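PDB 4JJA: hypothetical protein from Bacteroides fragilis, which is of unproven function but probably acts as an exported beta-N-acetylmuramidase that cleaves N-acetylmuramic acid from peptidoglycan fragments. Local coordinates for residues Y211-P216 with P222-I227; I109-V112 with F116-Y119; P169-M174 with K300-D305. All coordinates share one frame; numbering follows the deposited sequence.

Contact 1 (Y211-P216 with P222-I227)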
loop_
_atom_site.group_PDB
_atom_site.type_symbol
_atom_site.label_atom_id
_atom_site.label_comp_id
_atom_site.label_asym_id
_atom_site.label_seq_id
_atom_site.Cartn_x
_atom_site.Cartn_y
_atom_site.Cartn_z
ATOM N N TYR A 211 -3.460 -3.800 13.837
ATOM C CA TYR A 211 -4.389 -2.708 13.685
ATOM C C TYR A 211 -5.360 -2.976 12.588
ATOM O O TYR A 211 -4.966 -3.382 11.495
ATOM C CB TYR A 211 -3.638 -1.433 13.425
ATOM C CG TYR A 211 -4.489 -0.198 13.214
ATOM C CD1 TYR A 211 -5.041 0.513 14.270
ATOM C CD2 TYR A 211 -4.688 0.318 11.937
ATOM C CE1 TYR A 211 -5.748 1.664 14.046
ATOM C CE2 TYR A 211 -5.371 1.476 11.711
ATOM C CZ TYR A 211 -5.887 2.169 12.786
ATOM O OH TYR A 211 -6.582 3.342 12.501
ATOM N N ARG A 212 -6.632 -2.669 12.838
ATOM C CA ARG A 212 -7.713 -2.840 11.873
ATOM C C ARG A 212 -8.165 -1.483 11.371
ATOM O O ARG A 212 -8.314 -0.553 12.151
ATOM C CB ARG A 212 -8.875 -3.587 12.530
ATOM C CG ARG A 212 -8.488 -4.984 12.878
ATOM C CD ARG A 212 -9.575 -5.814 13.461
ATOM N NE ARG A 212 -10.558 -6.309 12.564
ATOM C CZ ARG A 212 -10.484 -7.481 11.938
ATOM N NH1 ARG A 212 -9.442 -8.276 12.046
ATOM N NH2 ARG A 212 -11.500 -7.842 11.214
ATOM N N LEU A 213 -8.314 -1.356 10.075
ATOM C CA LEU A 213 -8.562 -0.084 9.442
ATOM C C LEU A 213 -10.040 0.266 9.573
ATOM O O LEU A 213 -10.887 -0.505 9.170
ATOM C CB LEU A 213 -8.216 -0.158 7.954
ATOM C CG LEU A 213 -6.747 0.031 7.632
ATOM C CD1 LEU A 213 -5.752 -0.789 8.332
ATOM C CD2 LEU A 213 -6.533 -0.012 6.155
ATOM N N PRO A 214 -10.357 1.445 10.115
ATOM C CA PRO A 214 -11.770 1.815 10.233
ATOM C C PRO A 214 -12.424 2.158 8.916
ATOM O O PRO A 214 -13.660 2.027 8.797
ATOM C CB PRO A 214 -11.714 3.037 11.156
ATOM C CG PRO A 214 -10.301 3.645 10.922
ATOM C CD PRO A 214 -9.449 2.443 10.749
ATOM N N ILE A 215 -11.624 2.637 7.953
ATOM C CA ILE A 215 -12.096 3.204 6.678
ATOM C C ILE A 215 -11.394 2.399 5.551
ATOM O O ILE A 215 -10.163 2.276 5.551
ATOM C CB ILE A 215 -11.720 4.730 6.555
ATOM C CG1 ILE A 215 -12.351 5.541 7.718
ATOM C CG2 ILE A 215 -12.071 5.277 5.196
ATOM C CD1 ILE A 215 -11.962 7.026 7.765
ATOM N N PRO A 216 -12.159 1.917 4.554
ATOM C CA PRO A 216 -11.491 1.141 3.485
ATOM C C PRO A 216 -10.489 1.982 2.724
ATOM O O PRO A 216 -10.826 3.057 2.250
ATOM C CB PRO A 216 -12.664 0.753 2.544
ATOM C CG PRO A 216 -13.688 1.848 2.820
ATOM C CD PRO A 216 -13.604 2.093 4.295
ATOM N N PRO A 222 -12.222 -4.069 1.103
ATOM C CA PRO A 222 -13.311 -3.579 1.931
ATOM C C PRO A 222 -13.197 -4.007 3.359
ATOM O O PRO A 222 -13.930 -3.425 4.187
ATOM C CB PRO A 222 -14.541 -4.216 1.299
ATOM C CG PRO A 222 -14.009 -5.470 0.709
ATOM C CD PRO A 222 -12.688 -5.067 0.125
ATOM N N ASN A 223 -12.421 -5.041 3.650
ATOM C CA ASN A 223 -12.337 -5.632 4.971
ATOM C C ASN A 223 -10.902 -6.109 5.279
ATOM O O ASN A 223 -10.013 -6.056 4.418
ATOM C CB ASN A 223 -13.387 -6.744 5.168
ATOM C CG ASN A 223 -13.176 -7.919 4.233
ATOM O OD1 ASN A 223 -12.122 -8.061 3.665
ATOM N ND2 ASN A 223 -14.175 -8.730 4.063
HETATM N N MSE A 224 -10.693 -6.572 6.509
HETATM C CA MSE A 224 -9.388 -6.988 6.894
HETATM C C MSE A 224 -8.971 -8.309 6.240
HETATM O O MSE A 224 -7.782 -8.517 5.987
HETATM C CB MSE A 224 -9.211 -7.034 8.404
HETATM C CG MSE A 224 -9.318 -5.641 9.055
HETATM SE SE MSE A 224 -8.077 -4.379 8.316
HETATM C CE MSE A 224 -6.444 -5.269 8.804
ATOM N N LYS A 225 -9.909 -9.166 5.922
ATOM C CA LYS A 225 -9.611 -10.392 5.247
ATOM C C LYS A 225 -8.934 -10.103 3.896
ATOM O O LYS A 225 -7.913 -10.707 3.541
ATOM C CB LYS A 225 -10.872 -11.241 5.027
ATOM C CG LYS A 225 -10.616 -12.697 4.829
ATOM C CD LYS A 225 -10.299 -13.397 6.169
ATOM C CE LYS A 225 -11.502 -13.584 7.072
ATOM N NZ LYS A 225 -10.971 -14.008 8.382
ATOM N N ALA A 226 -9.511 -9.159 3.160
ATOM C CA ALA A 226 -8.968 -8.769 1.859
ATOM C C ALA A 226 -7.561 -8.206 2.065
ATOM O O ALA A 226 -6.658 -8.486 1.305
ATOM C CB ALA A 226 -9.875 -7.719 1.225
ATOM N N ILE A 227 -7.369 -7.368 3.082
ATOM C CA ILE A 227 -6.059 -6.719 3.355
ATOM C C ILE A 227 -5.023 -7.766 3.704
ATOM O O ILE A 227 -3.868 -7.649 3.316
ATOM C CB ILE A 227 -6.221 -5.607 4.411
ATOM C CG1 ILE A 227 -7.000 -4.452 3.759
ATOM C CG2 ILE A 227 -4.841 -5.145 4.968
ATOM C CD1 ILE A 227 -7.466 -3.399 4.667
#
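Y211 meets M224 through its backbone: the CE methyl of this selenomethionine ends 3.6 Å from Y211 O. At R212 the side chain takes over. In one of its two conformers the guanidinium lies with one face against M224 CG, which stands over the centre of the group 3.6 Å from R212 CZ, while M224 CB approaches NH2 at 3.7 Å. The bend at chi3 of this conformer (76°) folds the group onto the aliphatic stem, and its NH1 forms a salt bridge with D294. L213 presents its backbone to the selenium, with M224 SE 3.5 Å from L213 N, a buried amide without a hydrogen-bond partner in the model. In addition, L213 CD2 packs obliquely on I227 CD1 at 3.8 Å, one helical turn after M224. At the end of the segment P216 CB comes within 4.4 Å of P222 CA, where the two segments come close again. The M224 chain, bent at chi2 and chi3 (-56° and -62°), lies between the loop and the helix backbone. N223 starts that helix as its N-cap, OD1 accepting from A226 N at 2.9 Å: the arrangement is a capped helix start packed on the loop that leads into it.

Contact 2 (I109-V112 with F116-Y119)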
loop_
_atom_site.group_PDB
_atom_site.type_symbol
_atom_site.label_atom_id
_atom_site.label_comp_id
_atom_site.label_asym_id
_atom_site.label_seq_id
_atom_site.Cartn_x
_atom_site.Cartn_y
_atom_site.Cartn_z
ATOM N N ILE A 109 -2.054 9.471 5.850
ATOM C CA ILE A 109 -2.762 8.631 4.911
ATOM C C ILE A 109 -2.603 7.206 5.344
ATOM O O ILE A 109 -1.533 6.840 5.843
ATOM C CB ILE A 109 -2.267 8.868 3.449
ATOM C CG1 ILE A 109 -3.261 8.317 2.406
ATOM C CG2 ILE A 109 -0.820 8.368 3.214
ATOM C CD1 ILE A 109 -2.944 8.808 1.002
ATOM N N GLN A 110 -3.643 6.407 5.130
ATOM C CA GLN A 110 -3.641 4.991 5.552
ATOM C C GLN A 110 -3.199 4.086 4.404
ATOM O O GLN A 110 -3.896 3.956 3.390
ATOM C CB GLN A 110 -5.019 4.568 6.069
ATOM C CG GLN A 110 -5.046 3.138 6.575
ATOM C CD GLN A 110 -4.119 2.936 7.767
ATOM O OE1 GLN A 110 -4.336 3.512 8.826
ATOM N NE2 GLN A 110 -3.080 2.130 7.595
ATOM N N ASP A 111 -2.069 3.386 4.623
ATOM C CA ASP A 111 -1.446 2.467 3.707
ATOM C C ASP A 111 -1.814 1.010 4.064
ATOM O O ASP A 111 -2.321 0.741 5.157
ATOM C CB ASP A 111 0.111 2.657 3.847
ATOM C CG ASP A 111 0.881 1.808 2.929
ATOM O OD1 ASP A 111 0.522 1.759 1.739
ATOM O OD2 ASP A 111 1.843 1.137 3.405
ATOM N N VAL A 112 -1.454 0.040 3.206
ATOM C CA VAL A 112 -1.679 -1.384 3.497
ATOM C C VAL A 112 -0.424 -2.249 3.532
ATOM O O VAL A 112 -0.508 -3.431 3.772
ATOM C CB VAL A 112 -2.744 -1.998 2.569
ATOM C CG1 VAL A 112 -4.082 -1.224 2.692
ATOM C CG2 VAL A 112 -2.285 -2.001 1.157
ATOM N N PHE A 116 3.416 -2.981 -4.138
ATOM C CA PHE A 116 2.606 -2.677 -5.291
ATOM C C PHE A 116 1.355 -1.886 -4.961
ATOM O O PHE A 116 0.529 -1.641 -5.853
ATOM C CB PHE A 116 2.326 -3.916 -6.156
ATOM C CG PHE A 116 1.981 -5.169 -5.410
ATOM C CD1 PHE A 116 0.811 -5.258 -4.661
ATOM C CD2 PHE A 116 2.809 -6.280 -5.482
ATOM C CE1 PHE A 116 0.466 -6.437 -3.985
ATOM C CE2 PHE A 116 2.468 -7.450 -4.812
ATOM C CZ PHE A 116 1.314 -7.520 -4.051
ATOM N N TYR A 117 1.249 -1.382 -3.711
ATOM C CA TYR A 117 0.222 -0.407 -3.311
ATOM C C TYR A 117 0.972 0.906 -3.192
ATOM O O TYR A 117 1.841 1.032 -2.335
ATOM C CB TYR A 117 -0.405 -0.836 -2.016
ATOM C CG TYR A 117 -1.681 -0.071 -1.684
ATOM C CD1 TYR A 117 -2.897 -0.550 -2.104
ATOM C CD2 TYR A 117 -1.675 1.056 -0.878
ATOM C CE1 TYR A 117 -4.068 0.067 -1.810
ATOM C CE2 TYR A 117 -2.844 1.723 -0.560
ATOM C CZ TYR A 117 -4.051 1.215 -1.036
ATOM O OH TYR A 117 -5.202 1.889 -0.685
ATOM N N THR A 118 0.565 1.878 -4.022
ATOM C CA THR A 118 1.450 2.947 -4.542
ATOM C C THR A 118 1.548 4.263 -3.835
ATOM O O THR A 118 2.244 5.159 -4.305
ATOM C CB THR A 118 1.104 3.315 -6.025
ATOM O OG1 THR A 118 -0.201 3.894 -6.130
ATOM C CG2 THR A 118 1.195 2.076 -6.898
ATOM N N TYR A 119 0.886 4.410 -2.706
ATOM C CA TYR A 119 0.952 5.706 -1.998
ATOM C C TYR A 119 2.386 6.079 -1.617
ATOM O O TYR A 119 2.734 7.243 -1.669
ATOM C CB TYR A 119 0.114 5.737 -0.729
ATOM C CG TYR A 119 -1.366 5.600 -0.910
ATOM C CD1 TYR A 119 -1.976 5.833 -2.144
ATOM C CD2 TYR A 119 -2.156 5.240 0.170
ATOM C CE1 TYR A 119 -3.380 5.704 -2.276
ATOM C CE2 TYR A 119 -3.519 5.121 0.035
ATOM C CZ TYR A 119 -4.107 5.334 -1.197
ATOM O OH TYR A 119 -5.493 5.220 -1.348
HETATM O O HOH W 1 -6.029 4.908 1.692
HETATM O O HOH W 2 1.776 2.780 -0.349
#
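Y117 turns one ring face to V112, whose CG2 methyl sits 3.6 Å from the ring centroid and 18° off the normal, a CH-pi contact displaced toward the CG side of the ring. CG is anti to the Y117 backbone N (chi1 -167°), which swings the ring back across the loop, at about a right angle to the valine. D111 comes to the same ring obliquely, its OD1 3.5 Å from Y117 CD2, with carboxylate and ring planes 50° apart. The hydroxyl of Y117 is held elsewhere, by S218, and Y230 of helix 224-233 packs on both V112 and Y117. Water 2 lies 2.6 Å from both D111 OD1 and Y117 O and can link the segments, though it has more acceptors nearby than protons.

The ring of Y119 is sandwiched. Over one face lies I109 CD1, 3.9 Å from the centroid; against the opposite face, displaced toward the rim, stands Y117 CE2. Two oxygens meet it in its plane: Q110 O, 3.6 Å from Y119 CE2, and water 1, which donates to Q110 O and accepts from Y119 OH. Q110 NE2 donates to D111 O at 2.9 Å on a lone pair in the carbonyl plane, and also to P143 O. V112 N, by contrast, is buried without a partner.

Both segments belong to the connection from strand 104-107 into helix 119-132, at the carboxyl end of the parallel sheet. Its 3-2-1-4-5-6 strand order is that of a Rossmann-like fold, in which such loops commonly line the binding crevice; a glycerol, probably from the crystallisation liquor, lies beside Y119 and may mark a pocket.

Contact 3 (P169-M174 with K300-D305)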
loop_
_atom_site.group_PDB
_atom_site.type_symbol
_atom_site.label_atom_id
_atom_site.label_comp_id
_atom_site.label_asym_id
_atom_site.label_seq_id
_atom_site.Cartn_x
_atom_site.Cartn_y
_atom_site.Cartn_z
ATOM N N PRO A 169 11.093 -5.574 -0.140
ATOM C CA PRO A 169 10.337 -6.799 -0.357
ATOM C C PRO A 169 8.878 -6.495 -0.724
ATOM O O PRO A 169 8.454 -5.336 -0.715
ATOM C CB PRO A 169 10.440 -7.547 1.000
ATOM C CG PRO A 169 11.618 -6.903 1.718
ATOM C CD PRO A 169 11.483 -5.441 1.269
ATOM N N ILE A 170 8.125 -7.526 -1.073
ATOM C CA ILE A 170 6.731 -7.351 -1.389
ATOM C C ILE A 170 5.986 -6.801 -0.179
ATOM O O ILE A 170 5.202 -5.825 -0.276
ATOM C CB ILE A 170 6.094 -8.676 -1.911
ATOM C CG1 ILE A 170 6.720 -9.061 -3.269
ATOM C CG2 ILE A 170 4.590 -8.582 -2.025
ATOM C CD1 ILE A 170 6.248 -10.411 -3.812
ATOM N N VAL A 171 6.160 -7.469 0.968
ATOM C CA VAL A 171 5.584 -7.048 2.252
ATOM C C VAL A 171 6.808 -6.473 2.976
ATOM O O VAL A 171 7.694 -7.219 3.408
ATOM C CB VAL A 171 4.946 -8.242 2.981
ATOM C CG1 VAL A 171 4.539 -7.787 4.421
ATOM C CG2 VAL A 171 3.771 -8.840 2.213
ATOM N N HIS A 172 6.863 -5.145 3.095
ATOM C CA HIS A 172 8.044 -4.480 3.639
ATOM C C HIS A 172 8.004 -4.334 5.167
ATOM O O HIS A 172 9.048 -4.112 5.793
ATOM C CB HIS A 172 8.285 -3.138 2.934
ATOM C CG HIS A 172 7.091 -2.245 2.939
ATOM N ND1 HIS A 172 6.641 -1.618 4.085
ATOM C CD2 HIS A 172 6.289 -1.839 1.923
ATOM C CE1 HIS A 172 5.609 -0.854 3.756
ATOM N NE2 HIS A 172 5.348 -1.015 2.455
ATOM N N GLY A 173 6.803 -4.434 5.748
ATOM C CA GLY A 173 6.631 -4.395 7.148
ATOM C C GLY A 173 6.756 -3.066 7.853
ATOM O O GLY A 173 6.835 -3.037 9.064
HETATM N N MSE A 174 6.784 -1.956 7.110
HETATM C CA MSE A 174 7.120 -0.665 7.676
HETATM C C MSE A 174 5.950 0.299 7.583
HETATM O O MSE A 174 5.127 0.225 6.695
HETATM C CB MSE A 174 8.299 -0.030 6.928
HETATM C CG MSE A 174 9.519 -0.945 6.962
HETATM SE SE MSE A 174 11.066 -0.334 5.951
HETATM C CE MSE A 174 11.652 0.888 7.189
ATOM N N LYS A 300 0.832 -18.056 7.186
ATOM C CA LYS A 300 1.439 -18.394 5.917
ATOM C C LYS A 300 2.067 -17.223 5.185
ATOM O O LYS A 300 2.819 -17.457 4.259
ATOM C CB LYS A 300 0.352 -19.056 5.032
ATOM C CG LYS A 300 -0.047 -20.430 5.626
ATOM C CD LYS A 300 -0.844 -21.269 4.676
ATOM C CE LYS A 300 -1.234 -22.629 5.255
ATOM N NZ LYS A 300 -2.114 -23.419 4.319
ATOM N N GLY A 301 1.740 -15.976 5.540
ATOM C CA GLY A 301 2.364 -14.852 4.811
ATOM C C GLY A 301 2.079 -14.956 3.336
ATOM O O GLY A 301 0.992 -15.350 2.931
ATOM N N ILE A 302 3.028 -14.564 2.491
ATOM C CA ILE A 302 2.817 -14.726 1.047
ATOM C C ILE A 302 2.715 -16.218 0.757
ATOM O O ILE A 302 3.625 -16.973 1.057
ATOM C CB ILE A 302 3.922 -14.085 0.242
ATOM C CG1 ILE A 302 3.943 -12.566 0.448
ATOM C CG2 ILE A 302 3.809 -14.439 -1.266
ATOM C CD1 ILE A 302 5.159 -11.864 -0.168
ATOM N N ASN A 303 1.601 -16.611 0.197
ATOM C CA ASN A 303 1.253 -17.992 -0.035
ATOM C C ASN A 303 1.079 -18.200 -1.532
ATOM O O ASN A 303 0.053 -17.761 -2.090
ATOM C CB ASN A 303 -0.021 -18.322 0.712
ATOM C CG ASN A 303 -0.377 -19.776 0.612
ATOM O OD1 ASN A 303 0.276 -20.529 -0.106
ATOM N ND2 ASN A 303 -1.447 -20.188 1.325
ATOM N N LEU A 304 2.055 -18.862 -2.166
ATOM C CA LEU A 304 2.019 -19.156 -3.595
ATOM C C LEU A 304 1.129 -20.314 -3.970
ATOM O O LEU A 304 0.992 -20.614 -5.148
ATOM C CB LEU A 304 3.428 -19.357 -4.149
ATOM C CG LEU A 304 4.400 -18.222 -4.022
ATOM C CD1 LEU A 304 5.786 -18.647 -4.470
ATOM C CD2 LEU A 304 3.903 -16.965 -4.796
ATOM N N ASP A 305 0.497 -20.960 -2.995
ATOM C CA ASP A 305 -0.382 -22.087 -3.301
ATOM C C ASP A 305 -1.429 -21.735 -4.335
ATOM O O ASP A 305 -1.804 -22.575 -5.172
ATOM C CB ASP A 305 -1.107 -22.622 -2.036
ATOM C CG ASP A 305 -0.254 -23.462 -1.102
ATOM O OD1 ASP A 305 0.840 -23.864 -1.464
ATOM O OD2 ASP A 305 -0.746 -23.745 0.027
#
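I302, in the link between helices 294-300 and 305-314, packs its delta methyl against a classic beta bulge in which I170 and V171 both face D151. The contact joins a loop of the N-terminal NamZ region to a helix-helix connection of the C-terminal one. From I302 the CD1 methyl reaches the branch point of I170, 3.8 Å from CB and equally near CG2, and the two side chains cross at a slant. V171 meets the same isoleucine alongside, the chains running past each other in opposite directions: its CG2 is 4.1 Å from I302 CD1. In I302, CG1 is anti to the carbonyl carbon (chi1 -64°) and the chain then extends, which carries CD1 to both bulge residues. P231 of helix 224-233 touches both V171 and I302, adding a third element.

Polar backbone groups are held around this apolar point. D151 pairs by backbone with V171 and takes I302 N on OD2, so the residue opposite the bulge also binds the incoming isoleucine, whose O is bound by K348. G301 leaves helix 294-300 with positive phi, and N303 prepares the next helix, OD1 accepting from D305 N at 2.9 Å with the donor 43° out of the carbonyl plane. In the other segment H172 ND1 accepts from M174 N at 3.0 Å, close to the ring plane, bracing the turn through G173.

Across the interface itself only aliphatic carbons touch, over a small area. The contact therefore has little directional character of its own, and the position of I302 is probably fixed by the hydrogen bonds to its backbone.

How the contacts relate
Contact 2 lies near the centre of the chain and touches both of the others. Toward contact 1, whose centre is about 13 Å away, L213 CD2 packs on Q110 CG at 3.5 Å, and N146 ND2 bonds to both V112 O and I227 O. Toward contact 3, at about 15 Å between centres, F116 CE2 meets I170 CG2 at 3.7 Å. Contacts 1 and 3 do not touch; their nearest atoms are about 8 Å apart. Helix 224-233 serves all three, beginning in contact 1, placing Y230 on contact 2 and P231 on contact 3. The bound glycerol, probably from the crystallisation liquor, lies at contact 2, about 4 Å from the Y119 side chain, and may mark a pocket there.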